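Local coordinates for protein thiamine-monophosphate kinase (PDB 6XEP) that probably catalyses the ATP-dependent phosphorylation of thiamine monophosphate to thiamine diphosphate, the active form of vitamin B1, at residues Ile30-Gly33 / Ala38-Leu41; Arg21-Glu26 / Leu117-Asp122; Ala77-Asp82 / Leu137-Met142; Asp112-Leu117 / Ile123-Gly128; Leu83-Ala88 / Ala221-Asp226. All coordinates share one frame; numbering follows the deposited sequence. Where two conformers were deposited one is given.

Contact 1 of 5, residues Ile30-Gly33 / Ala38-Leu41. With NA (sodium ion), chain D.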
# COMPACT_ATOMS: atom_id res chain seq x y z
N ILE A 30 8.17 -13.07 11.41
CA ILE A 30 6.77 -12.96 11.00
C ILE A 30 5.98 -14.02 11.75
O ILE A 30 6.27 -15.21 11.63
CB ILE A 30 6.61 -13.18 9.49
CG1 ILE A 30 7.55 -12.25 8.71
CG2 ILE A 30 5.15 -13.02 9.08
CD1 ILE A 30 7.48 -12.45 7.24
N LEU A 31 4.98 -13.59 12.49
CA LEU A 31 4.09 -14.50 13.21
C LEU A 31 2.78 -14.53 12.43
O LEU A 31 2.05 -13.53 12.40
CB LEU A 31 3.89 -14.02 14.64
CG LEU A 31 3.46 -14.99 15.73
CD1 LEU A 31 4.52 -16.08 15.90
CD2 LEU A 31 3.24 -14.23 17.04
N LEU A 32 2.49 -15.66 11.78
CA LEU A 32 1.26 -15.78 10.98
C LEU A 32 0.83 -17.25 11.01
O LEU A 32 1.27 -18.06 10.19
CB LEU A 32 1.45 -15.28 9.56
CG LEU A 32 0.19 -15.40 8.70
CD1 LEU A 32 -0.96 -14.60 9.33
CD2 LEU A 32 0.44 -14.95 7.26
N GLY A 33 -0.03 -17.58 11.94
CA GLY A 33 -0.48 -18.95 12.07
C GLY A 33 -1.65 -19.27 11.17
O GLY A 33 -2.24 -18.39 10.53
N ALA A 38 -4.12 -11.70 10.65
CA ALA A 38 -3.14 -10.69 10.30
C ALA A 38 -1.80 -11.11 10.88
O ALA A 38 -1.74 -11.77 11.92
CB ALA A 38 -3.53 -9.30 10.83
N ALA A 39 -0.74 -10.73 10.19
CA ALA A 39 0.60 -11.10 10.62
C ALA A 39 1.13 -10.09 11.64
O ALA A 39 0.87 -8.89 11.54
CB ALA A 39 1.54 -11.17 9.43
N LEU A 40 1.89 -10.58 12.60
CA LEU A 40 2.64 -9.72 13.50
C LEU A 40 4.09 -9.71 13.02
O LEU A 40 4.69 -10.78 12.87
CB LEU A 40 2.54 -10.21 14.95
CG LEU A 40 1.13 -10.34 15.53
CD1 LEU A 40 1.16 -11.14 16.81
CD2 LEU A 40 0.59 -8.98 15.81
N LEU A 41 4.64 -8.52 12.78
CA LEU A 41 5.99 -8.39 12.26
C LEU A 41 6.94 -7.87 13.33
O LEU A 41 6.57 -7.00 14.14
CB LEU A 41 6.02 -7.44 11.06
CG LEU A 41 4.85 -7.65 10.09
CD1 LEU A 41 4.79 -6.50 9.10
CD2 LEU A 41 4.99 -8.98 9.39
NA NA D . 7.12 -17.26 11.14
O HOH W 1 4.45 -18.10 11.20

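Contact 2 of 5, residues Arg21-Glu26 / Leu117-Asp122. With NA (sodium ion), chain D.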
# COMPACT_ATOMS: atom_id res chain seq x y z
N ARG A 21 1.48 -18.37 3.61
CA ARG A 21 1.84 -19.01 4.87
C ARG A 21 3.07 -19.90 4.73
O ARG A 21 3.88 -19.99 5.65
CB ARG A 21 0.67 -19.84 5.41
CG ARG A 21 -0.52 -19.04 5.89
CD ARG A 21 -1.62 -19.99 6.37
NE ARG A 21 -2.89 -19.30 6.54
CZ ARG A 21 -4.07 -19.92 6.58
NH1 ARG A 21 -4.14 -21.25 6.48
NH2 ARG A 21 -5.18 -19.21 6.73
N ALA A 22 3.21 -20.57 3.58
CA ALA A 22 4.38 -21.43 3.39
C ALA A 22 5.66 -20.62 3.57
O ALA A 22 6.66 -21.14 4.09
CB ALA A 22 4.33 -22.07 2.01
N ARG A 23 5.61 -19.35 3.21
CA ARG A 23 6.78 -18.48 3.30
C ARG A 23 6.93 -17.83 4.67
O ARG A 23 8.05 -17.67 5.15
CB ARG A 23 6.70 -17.45 2.18
CG ARG A 23 6.95 -18.10 0.81
CD ARG A 23 6.35 -17.34 -0.36
NE ARG A 23 6.77 -17.96 -1.61
CZ ARG A 23 6.23 -19.08 -2.12
NH1 ARG A 23 5.24 -19.69 -1.48
NH2 ARG A 23 6.72 -19.59 -3.25
N THR A 24 5.83 -17.49 5.36
CA THR A 24 5.98 -16.95 6.71
C THR A 24 6.37 -18.02 7.72
O THR A 24 6.93 -17.69 8.77
CB THR A 24 4.68 -16.27 7.15
OG1 THR A 24 3.62 -17.24 7.17
CG2 THR A 24 4.32 -15.12 6.21
N LEU A 25 6.10 -19.30 7.43
CA LEU A 25 6.49 -20.35 8.36
C LEU A 25 8.01 -20.41 8.53
O LEU A 25 8.50 -20.78 9.60
CB LEU A 25 5.95 -21.71 7.88
CG LEU A 25 6.00 -22.88 8.86
CD1 LEU A 25 5.15 -22.60 10.08
CD2 LEU A 25 5.57 -24.20 8.18
N GLU A 26 8.76 -20.01 7.50
CA GLU A 26 10.22 -20.08 7.54
C GLU A 26 10.87 -18.74 7.88
O GLU A 26 12.07 -18.57 7.66
CB GLU A 26 10.76 -20.59 6.19
CG GLU A 26 10.14 -21.90 5.69
CD GLU A 26 10.30 -23.07 6.66
OE1 GLU A 26 11.21 -23.05 7.52
OE2 GLU A 26 9.50 -24.03 6.57
N LEU A 117 9.73 -13.72 -8.13
CA LEU A 117 10.67 -12.64 -7.81
C LEU A 117 10.83 -12.45 -6.31
O LEU A 117 11.95 -12.27 -5.83
CB LEU A 117 10.20 -11.35 -8.47
CG LEU A 117 11.05 -10.12 -8.18
CD1 LEU A 117 12.48 -10.32 -8.67
CD2 LEU A 117 10.40 -8.89 -8.83
N ALA A 118 9.73 -12.49 -5.55
CA ALA A 118 9.80 -12.26 -4.11
C ALA A 118 10.73 -13.25 -3.42
O ALA A 118 11.50 -12.86 -2.54
CB ALA A 118 8.40 -12.36 -3.50
N ASP A 119 10.66 -14.53 -3.80
CA ASP A 119 11.50 -15.54 -3.18
C ASP A 119 12.98 -15.27 -3.39
O ASP A 119 13.80 -15.60 -2.53
CB ASP A 119 11.16 -16.94 -3.73
CG ASP A 119 9.78 -17.40 -3.31
OD1 ASP A 119 9.13 -16.67 -2.52
OD2 ASP A 119 9.35 -18.48 -3.76
N GLN A 120 13.34 -14.70 -4.54
CA GLN A 120 14.75 -14.43 -4.81
C GLN A 120 15.34 -13.39 -3.88
O GLN A 120 16.56 -13.32 -3.73
CB GLN A 120 14.92 -13.94 -6.24
CG GLN A 120 14.78 -15.01 -7.29
CD GLN A 120 14.86 -14.42 -8.68
OE1 GLN A 120 15.69 -13.55 -8.95
NE2 GLN A 120 13.99 -14.89 -9.57
N HIS A 121 14.51 -12.53 -3.29
CA HIS A 121 15.01 -11.41 -2.49
C HIS A 121 14.52 -11.48 -1.06
O HIS A 121 14.69 -10.52 -0.30
CB HIS A 121 14.61 -10.11 -3.17
CG HIS A 121 15.21 -9.98 -4.53
ND1 HIS A 121 16.58 -9.85 -4.73
CD2 HIS A 121 14.66 -10.04 -5.76
CE1 HIS A 121 16.83 -9.80 -6.02
NE2 HIS A 121 15.68 -9.90 -6.67
N ASP A 122 13.95 -12.62 -0.68
CA ASP A 122 13.49 -12.88 0.68
C ASP A 122 12.58 -11.76 1.18
O ASP A 122 12.68 -11.33 2.33
CB ASP A 122 14.68 -13.08 1.62
CG ASP A 122 15.42 -14.38 1.35
OD1 ASP A 122 14.79 -15.34 0.87
OD2 ASP A 122 16.63 -14.45 1.63
NA NA D . 7.12 -17.26 11.14
O HOH W 1 4.45 -18.10 11.20

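Contact 3 of 5, residues Ala77-Asp82 / Leu137-Met142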
# COMPACT_ATOMS: atom_id res chain seq x y z
N ALA A 77 8.75 -5.84 -8.87
CA ALA A 77 10.07 -5.38 -9.29
C ALA A 77 10.22 -3.86 -9.16
O ALA A 77 11.30 -3.37 -8.81
CB ALA A 77 10.34 -5.80 -10.74
N VAL A 78 9.16 -3.11 -9.46
CA VAL A 78 9.23 -1.65 -9.32
C VAL A 78 9.59 -1.27 -7.89
O VAL A 78 10.45 -0.42 -7.65
CB VAL A 78 7.91 -1.00 -9.77
CG1 VAL A 78 7.98 0.49 -9.54
CG2 VAL A 78 7.66 -1.31 -11.23
N ASN A 79 8.93 -1.90 -6.92
CA ASN A 79 9.17 -1.56 -5.52
C ASN A 79 10.55 -2.01 -5.06
O ASN A 79 11.22 -1.32 -4.28
CB ASN A 79 8.10 -2.21 -4.66
CG ASN A 79 6.79 -1.51 -4.78
OD1 ASN A 79 6.00 -1.79 -5.69
ND2 ASN A 79 6.54 -0.56 -3.89
N LEU A 80 10.97 -3.20 -5.49
CA LEU A 80 12.28 -3.68 -5.10
C LEU A 80 13.37 -2.80 -5.69
O LEU A 80 14.42 -2.61 -5.07
CB LEU A 80 12.46 -5.13 -5.55
CG LEU A 80 11.63 -6.16 -4.79
CD1 LEU A 80 11.87 -7.57 -5.36
CD2 LEU A 80 11.96 -6.10 -3.28
N SER A 81 13.15 -2.29 -6.90
CA SER A 81 14.13 -1.38 -7.50
C SER A 81 14.24 -0.09 -6.69
O SER A 81 15.33 0.46 -6.52
CB SER A 81 13.75 -1.10 -8.94
OG SER A 81 14.70 -0.22 -9.51
N ASP A 82 13.10 0.41 -6.19
CA ASP A 82 13.09 1.57 -5.30
C ASP A 82 13.91 1.29 -4.04
O ASP A 82 14.72 2.12 -3.61
CB ASP A 82 11.66 1.93 -4.89
CG ASP A 82 10.76 2.36 -6.06
OD1 ASP A 82 11.26 2.63 -7.17
OD2 ASP A 82 9.53 2.42 -5.83
N LEU A 137 -2.90 -2.67 -9.44
CA LEU A 137 -2.09 -3.42 -8.49
C LEU A 137 -1.24 -2.43 -7.72
O LEU A 137 -0.40 -1.73 -8.31
CB LEU A 137 -1.21 -4.44 -9.22
CG LEU A 137 -2.07 -5.29 -10.17
CD1 LEU A 137 -2.13 -4.83 -11.62
CD2 LEU A 137 -1.64 -6.66 -10.13
N SER A 138 -1.45 -2.34 -6.42
CA SER A 138 -0.71 -1.41 -5.58
C SER A 138 0.09 -2.21 -4.57
O SER A 138 -0.48 -2.98 -3.79
CB SER A 138 -1.66 -0.44 -4.87
OG SER A 138 -0.93 0.66 -4.34
N VAL A 139 1.41 -2.04 -4.57
CA VAL A 139 2.28 -2.77 -3.67
C VAL A 139 2.98 -1.78 -2.76
O VAL A 139 3.44 -0.72 -3.20
CB VAL A 139 3.30 -3.65 -4.40
CG1 VAL A 139 4.40 -4.13 -3.43
CG2 VAL A 139 2.63 -4.85 -4.98
N THR A 140 3.03 -2.11 -1.48
CA THR A 140 3.82 -1.38 -0.51
C THR A 140 4.91 -2.33 -0.06
O THR A 140 4.60 -3.44 0.37
CB THR A 140 2.97 -0.92 0.67
OG1 THR A 140 1.92 -0.08 0.18
CG2 THR A 140 3.79 -0.10 1.64
N ALA A 141 6.16 -1.91 -0.17
CA ALA A 141 7.28 -2.74 0.23
C ALA A 141 8.05 -2.07 1.36
O ALA A 141 8.32 -0.87 1.31
CB ALA A 141 8.20 -3.03 -0.94
N MET A 142 8.39 -2.85 2.37
CA MET A 142 9.10 -2.37 3.55
C MET A 142 10.48 -3.00 3.58
O MET A 142 10.60 -4.22 3.50
CB MET A 142 8.34 -2.73 4.84
CG MET A 142 7.12 -1.88 5.13
SD MET A 142 5.70 -2.90 5.58
CE MET A 142 5.39 -3.65 4.00

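Contact 4 of 5, residues Asp112-Leu117 / Ile123-Gly128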
# COMPACT_ATOMS: atom_id res chain seq x y z
N ASP A 112 2.28 -16.69 -9.24
CA ASP A 112 3.49 -17.31 -9.77
C ASP A 112 4.58 -16.27 -9.99
O ASP A 112 5.74 -16.46 -9.59
CB ASP A 112 3.20 -18.03 -11.09
CG ASP A 112 2.54 -19.37 -10.90
OD1 ASP A 112 2.45 -19.87 -9.75
OD2 ASP A 112 2.09 -19.92 -11.93
N GLY A 113 4.24 -15.16 -10.64
CA GLY A 113 5.26 -14.19 -10.98
C GLY A 113 5.71 -13.37 -9.79
O GLY A 113 6.90 -13.08 -9.63
N PHE A 114 4.74 -13.03 -8.93
CA PHE A 114 5.05 -12.31 -7.70
C PHE A 114 6.03 -13.11 -6.84
O PHE A 114 7.08 -12.59 -6.44
CB PHE A 114 3.75 -12.03 -6.95
CG PHE A 114 3.91 -11.04 -5.84
CD1 PHE A 114 4.29 -11.46 -4.58
CD2 PHE A 114 3.71 -9.69 -6.06
CE1 PHE A 114 4.46 -10.56 -3.56
CE2 PHE A 114 3.88 -8.79 -5.03
CZ PHE A 114 4.25 -9.23 -3.79
N PHE A 115 5.70 -14.37 -6.55
CA PHE A 115 6.55 -15.18 -5.69
C PHE A 115 7.83 -15.57 -6.38
O PHE A 115 8.86 -15.73 -5.70
CB PHE A 115 5.82 -16.44 -5.21
CG PHE A 115 4.66 -16.16 -4.29
CD1 PHE A 115 4.85 -15.46 -3.11
CD2 PHE A 115 3.38 -16.59 -4.62
CE1 PHE A 115 3.78 -15.20 -2.25
CE2 PHE A 115 2.31 -16.35 -3.77
CZ PHE A 115 2.51 -15.65 -2.58
N ALA A 116 7.82 -15.75 -7.70
CA ALA A 116 9.07 -16.06 -8.38
C ALA A 116 10.12 -15.00 -8.07
O ALA A 116 11.27 -15.32 -7.76
CB ALA A 116 8.88 -16.19 -9.89
N LEU A 117 9.73 -13.72 -8.13
CA LEU A 117 10.67 -12.64 -7.81
C LEU A 117 10.83 -12.45 -6.31
O LEU A 117 11.95 -12.27 -5.83
CB LEU A 117 10.20 -11.35 -8.47
CG LEU A 117 11.05 -10.12 -8.18
CD1 LEU A 117 12.48 -10.32 -8.67
CD2 LEU A 117 10.40 -8.89 -8.83
N ILE A 123 11.69 -11.29 0.31
CA ILE A 123 10.65 -10.36 0.75
C ILE A 123 9.35 -11.14 0.87
O ILE A 123 9.00 -11.92 -0.02
CB ILE A 123 10.53 -9.13 -0.18
CG1 ILE A 123 9.56 -8.11 0.43
CG2 ILE A 123 10.07 -9.53 -1.60
CD1 ILE A 123 9.42 -6.76 -0.36
N ALA A 124 8.67 -10.98 2.00
CA ALA A 124 7.51 -11.80 2.32
C ALA A 124 6.23 -10.98 2.18
O ALA A 124 6.08 -9.93 2.81
CB ALA A 124 7.62 -12.36 3.74
N LEU A 125 5.30 -11.47 1.34
CA LEU A 125 3.96 -10.90 1.29
C LEU A 125 3.25 -11.21 2.61
O LEU A 125 3.12 -12.38 2.96
CB LEU A 125 3.19 -11.47 0.10
CG LEU A 125 1.74 -11.04 -0.11
CD1 LEU A 125 1.61 -9.52 -0.31
CD2 LEU A 125 1.18 -11.76 -1.34
N ILE A 126 2.81 -10.19 3.35
CA ILE A 126 2.23 -10.45 4.66
C ILE A 126 0.81 -9.93 4.81
O ILE A 126 0.22 -10.08 5.88
CB ILE A 126 3.12 -9.91 5.81
CG1 ILE A 126 3.57 -8.45 5.57
CG2 ILE A 126 4.35 -10.84 6.00
CD1 ILE A 126 2.49 -7.41 5.79
N GLY A 127 0.24 -9.30 3.79
CA GLY A 127 -1.12 -8.82 3.88
C GLY A 127 -1.52 -8.08 2.62
O GLY A 127 -0.77 -8.03 1.64
N GLY A 128 -2.70 -7.50 2.66
CA GLY A 128 -3.16 -6.64 1.58
C GLY A 128 -4.67 -6.72 1.42
O GLY A 128 -5.39 -7.01 2.38

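Contact 5 of 5, residues Leu83-Ala88 / Ala221-Asp226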
# COMPACT_ATOMS: atom_id res chain seq x y z
N LEU A 83 13.68 0.12 -3.43
CA LEU A 83 14.42 -0.24 -2.23
C LEU A 83 15.90 -0.41 -2.53
O LEU A 83 16.74 -0.05 -1.71
CB LEU A 83 13.87 -1.53 -1.62
CG LEU A 83 12.49 -1.40 -0.97
CD1 LEU A 83 12.08 -2.73 -0.38
CD2 LEU A 83 12.53 -0.33 0.11
N ALA A 84 16.23 -0.96 -3.70
CA ALA A 84 17.63 -1.16 -4.06
C ALA A 84 18.40 0.15 -4.09
O ALA A 84 19.54 0.24 -3.61
CB ALA A 84 17.72 -1.84 -5.43
N ALA A 85 17.79 1.19 -4.66
CA ALA A 85 18.46 2.47 -4.81
C ALA A 85 18.70 3.13 -3.47
O ALA A 85 19.49 4.07 -3.39
CB ALA A 85 17.63 3.40 -5.71
N MET A 86 18.02 2.67 -2.42
CA MET A 86 18.29 3.14 -1.07
C MET A 86 19.21 2.21 -0.30
O MET A 86 19.54 2.50 0.85
CB MET A 86 16.97 3.32 -0.32
CG MET A 86 16.15 4.42 -0.96
SD MET A 86 14.72 4.78 0.03
CE MET A 86 13.69 3.39 -0.34
N GLY A 87 19.65 1.12 -0.92
CA GLY A 87 20.49 0.16 -0.22
C GLY A 87 19.77 -0.52 0.93
O GLY A 87 20.40 -0.91 1.92
N ALA A 88 18.45 -0.65 0.82
CA ALA A 88 17.66 -1.23 1.89
C ALA A 88 17.50 -2.72 1.65
O ALA A 88 17.42 -3.18 0.51
CB ALA A 88 16.29 -0.57 1.96
N ALA A 221 23.24 7.36 -5.22
CA ALA A 221 22.62 6.39 -6.12
C ALA A 221 21.18 6.79 -6.38
O ALA A 221 20.54 7.49 -5.60
CB ALA A 221 22.67 4.97 -5.52
N VAL A 222 20.65 6.28 -7.50
CA VAL A 222 19.25 6.49 -7.87
C VAL A 222 18.87 5.31 -8.74
O VAL A 222 19.71 4.73 -9.41
CB VAL A 222 19.07 7.84 -8.59
CG1 VAL A 222 19.83 7.86 -9.93
CG2 VAL A 222 17.60 8.14 -8.83
N ASP A 223 17.59 4.93 -8.72
CA ASP A 223 17.22 3.91 -9.69
C ASP A 223 16.70 4.57 -10.96
O ASP A 223 16.15 5.68 -10.94
CB ASP A 223 16.25 2.87 -9.12
CG ASP A 223 14.83 3.32 -9.07
OD1 ASP A 223 14.59 4.52 -8.81
OD2 ASP A 223 13.94 2.42 -9.24
N VAL A 224 17.00 3.94 -12.09
CA VAL A 224 16.70 4.49 -13.40
C VAL A 224 15.39 3.86 -13.85
O VAL A 224 15.35 2.70 -14.28
CB VAL A 224 17.82 4.21 -14.41
CG1 VAL A 224 17.49 4.93 -15.73
CG2 VAL A 224 19.14 4.71 -13.85
N SER A 225 14.31 4.61 -13.72
CA SER A 225 13.00 4.14 -14.17
C SER A 225 12.28 5.14 -15.05
O SER A 225 11.38 4.73 -15.78
CB SER A 225 12.10 3.81 -12.98
OG SER A 225 11.89 4.95 -12.18
N ASP A 226 12.67 6.42 -15.01
CA ASP A 226 12.14 7.44 -15.92
C ASP A 226 13.14 7.84 -16.99
O ASP A 226 13.01 8.92 -17.60
CB ASP A 226 11.71 8.68 -15.14
CG ASP A 226 10.52 8.42 -14.24
OD1 ASP A 226 9.60 7.70 -14.67
OD2 ASP A 226 10.51 8.96 -13.12
O HOH W 2 18.98 6.84 -3.45

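Contact 1 of 5, residues Ile30-Gly33 / Ala38-Leu41
The flat groups that join Leu31 to Leu40 are backbone peptides meeting at their edges. Leu31 N donates to Leu40 O over 2.9 Å at 173°, and Leu40 N returns a bond to Leu31 O over 3.0 Å, each donor lying in the plane of the carbonyl it addresses. This reciprocal exchange is the hydrogen-bonded pair of a small antiparallel beta hairpin. One face of the hairpin carries the side chains of the same two leucines, lying side by side with Leu31 CD2 3.7 Å from Leu40 CD1; Leu40 also packs on Val50 of the second subunit. The other face carries the non-hydrogen-bonded pair Ile30 and Leu41. Ile30 CG2, set anti to its own backbone N, touches both Leu41 CD2 and Ala39 CB, each at 4.1 Å, and Ile126 and Trp92 pack against this side. Successive carbonyls of the first strand have different tasks. Leu31 O serves the hairpin, whereas Ile30 O binds a sodium ion at 2.3 Å, with Thr24 O, Arg27 O and a water completing the ligands found. That water also accepts from Leu32 N at 3.2 Å. Since Ile30 O and Leu31 N belong to one peptide, the ion probably polarises that group and may make Leu31 N a somewhat stronger donor toward Leu40.

Contact 2 of 5, residues Arg21-Glu26 / Leu117-Asp122
Arg23 and Asp119 form a bidentate, side-on salt bridge that ties helix 17-24 to the C-terminal part of helix 104-120 at the protein surface. It illustrates how two helices whose backbones stay well apart, with the CA atoms of Arg23 and Asp119 separated by 8.5 Å, can still be joined by one ion pair. The arginine chain runs extended from CG to NE, and its first torsion, with CG on the side away from the carbonyl carbon (chi1 -71°), launches it across the gap. Asp119 meets it at about a right angle. The two charged groups are nearly coplanar, their planes 21° apart, and each carboxylate oxygen offers its syn lone pair to a different nitrogen. NE reaches OD1 within the guanidinium plane, while Asp119 OD2, the partner of NH2, sits slightly out of that plane. Such a pairing fixes the rotation of both groups. The remaining nitrogen is also engaged, since Arg23 NH1 bonds to Arg19 O, and the guanidinium makes a cation-pi contact with Phe115, so one side chain gathers several partners. The next residue serves a different purpose: Thr24 O binds the sodium ion at 2.4 Å. Its hydroxyl turns back on the helix, and Thr24 OG1 donates to Arg21 O at 3.2 Å, approaching from the same face of that carbonyl as Leu25 N. The salt bridge itself is short on both arms: Arg23 NE to Asp119 OD1 is 2.8 Å, and Arg23 NH2 to Asp119 OD2 is 2.9 Å.

Contact 3 of 5, residues Ala77-Asp82 / Leu137-Met142
Two torsions bring the amide of Asn79 against Val139: CG lies opposite the carbonyl carbon, and a chi2 of 85° then turns the amide so that its oxygen and nitrogen meet different parts of the valine. OD1 rests on the aliphatic side, 3.5 Å from Val139 CB and 3.6 Å from Val139 CG1, the branch that stands anti to the valine's backbone N. The nitrogen takes the polar side, where Asn79 ND2 makes a weak, bent hydrogen bond to Val139 O, 3.2 Å long with 128° at the hydrogen. Asn79 ND2 is also hydrogen-bonded to Thr52 OG1, and that bond is not a weak one. At the base of the side chain the contact is purely apolar, Asn79 CB touching Ala141 CB at 3.8 Å. A single polar residue thus marks the point where helix 77-82 comes nearest to strand 137-142, its CB doing ordinary packing while its amide supplies a buried nitrogen with two acceptors. Thr52 and Asp54, both predicted magnesium ligands, lie beside Asn79, and Asp82, another predicted ligand, follows in the same helix. The axes of helix 77-82 and strand 137-142 approach to 8.5 Å and run roughly parallel, 31° apart. Strand 136-145 sits between strands 48-57 and 89-99, with helix 68-85 over the side that bears Val139 and Ala141; Ser138 and Thr140 turn away from that helix to the second subunit, where Thr140 OG1 bonds to Thr140 OG1 of that chain.

Contact 4 of 5, residues Asp112-Leu117 / Ile123-Gly128
Leu125 meets Phe114 and Phe115 inside a beta-alpha-beta unit, in which helix 104-120 connects the parallel strands 89-99 and 124-132 and packs on the sheet they help to form. The leucine side chain can be followed outward from the strand. Its CB, directed toward the helix, already makes contact, 4.0 Å from Phe114 CE1. CG comes next, anti to the backbone N (chi1 178°), which sends the branch on past the phenylalanine, and it stays 4.4 Å from the same Phe114 CE1. At the end the two methyls divide. Leu125 CD2 turns to the helix and touches both rings, whereas CD1 stands a little farther off. The helix answers with consecutive residues: Phe114, whose CG is also anti to its N (chi1 -167°), crosses the leucine at about a right angle, and Phe115 arrives beside it. No polar atom takes part, so the helix is held to the strand here by hydrocarbon alone. Other parts of the core complete the surroundings, with Leu95 and Ile20 against Leu125, and Leu76 and Cys93 against Phe114. Further along the strand is Gly128, predicted to bind ATP. The outermost touch is made by the leucine methyl: Leu125 CD2 lies 4.1 Å from Phe114 CE1 and 4.3 Å from Phe115 CZ.

Contact 5 of 5, residues Leu83-Ala88 / Ala221-Asp226
Ala85, the residue most deeply covered here, sets its single methyl against the backbone around Asp223. Ala85 CB lies 3.4 Å from Asp223 N and 3.8 Å from Val222 C, so it rests on the peptide joining these two residues of the strand. It also meets the side chain, with Asp223 CB 3.7 Å away. A small residue allows the helix to come this near, the CA atoms of Ala85 and Val222 being only 5.1 Å apart. Ala221, two positions before Asp223 in the strand, faces the helix as well, and its CB touches Ala85 O at 3.9 Å. A water lies between the carbonyls, 2.8 Å from Ala85 O and 2.7 Å from Ala221 O, although it has further acceptors nearby and need not donate to both at once. The carboxylate of Asp223 leaves the methyl behind: with chi1 at 80° its CG is held between the backbone N and the carbonyl carbon, and OD2 bonds to Ser81 OG one helical turn before Ala85. Just after Ala85 the helix closes in a Schellman motif. Gly87, with positive phi, ends it, and Gly87 N returns to Ala84 O while Ala88 N reaches Leu83 O. The contact thus brings the end of helix 68-85 against edge strand 220-224, joining the N-terminal and C-terminal halves of a PurM-like protein. In this family the active site lies between the halves, in keeping with Asp223, Ser225 and Asp226 being predicted to bind magnesium or ATP.

Overall arrangement
The five contacts run from the sodium site toward the predicted magnesium and nucleotide site. Contacts 1 and 2, with centres 13 Å apart, share the sodium ion and a water, and Ile30 CG2 packs on Thr24 CG2 at 3.7 Å. Contact 2 leads into contact 4 through helix 104-120 and Leu117, their centres 7 Å apart; Leu117 in turn packs on Ala77 and Leu80 of contact 3. Helix 68-85 links contacts 3 and 5, where Ala141 CB lies 3.9 Å from Leu83 CD1. Here Asp82 and Asp223, both predicted magnesium ligands, converge. Within one chain the centres of contacts 1 and 5 are about 28 Å apart, yet contact 1 flanks another predicted ligand, Asp37.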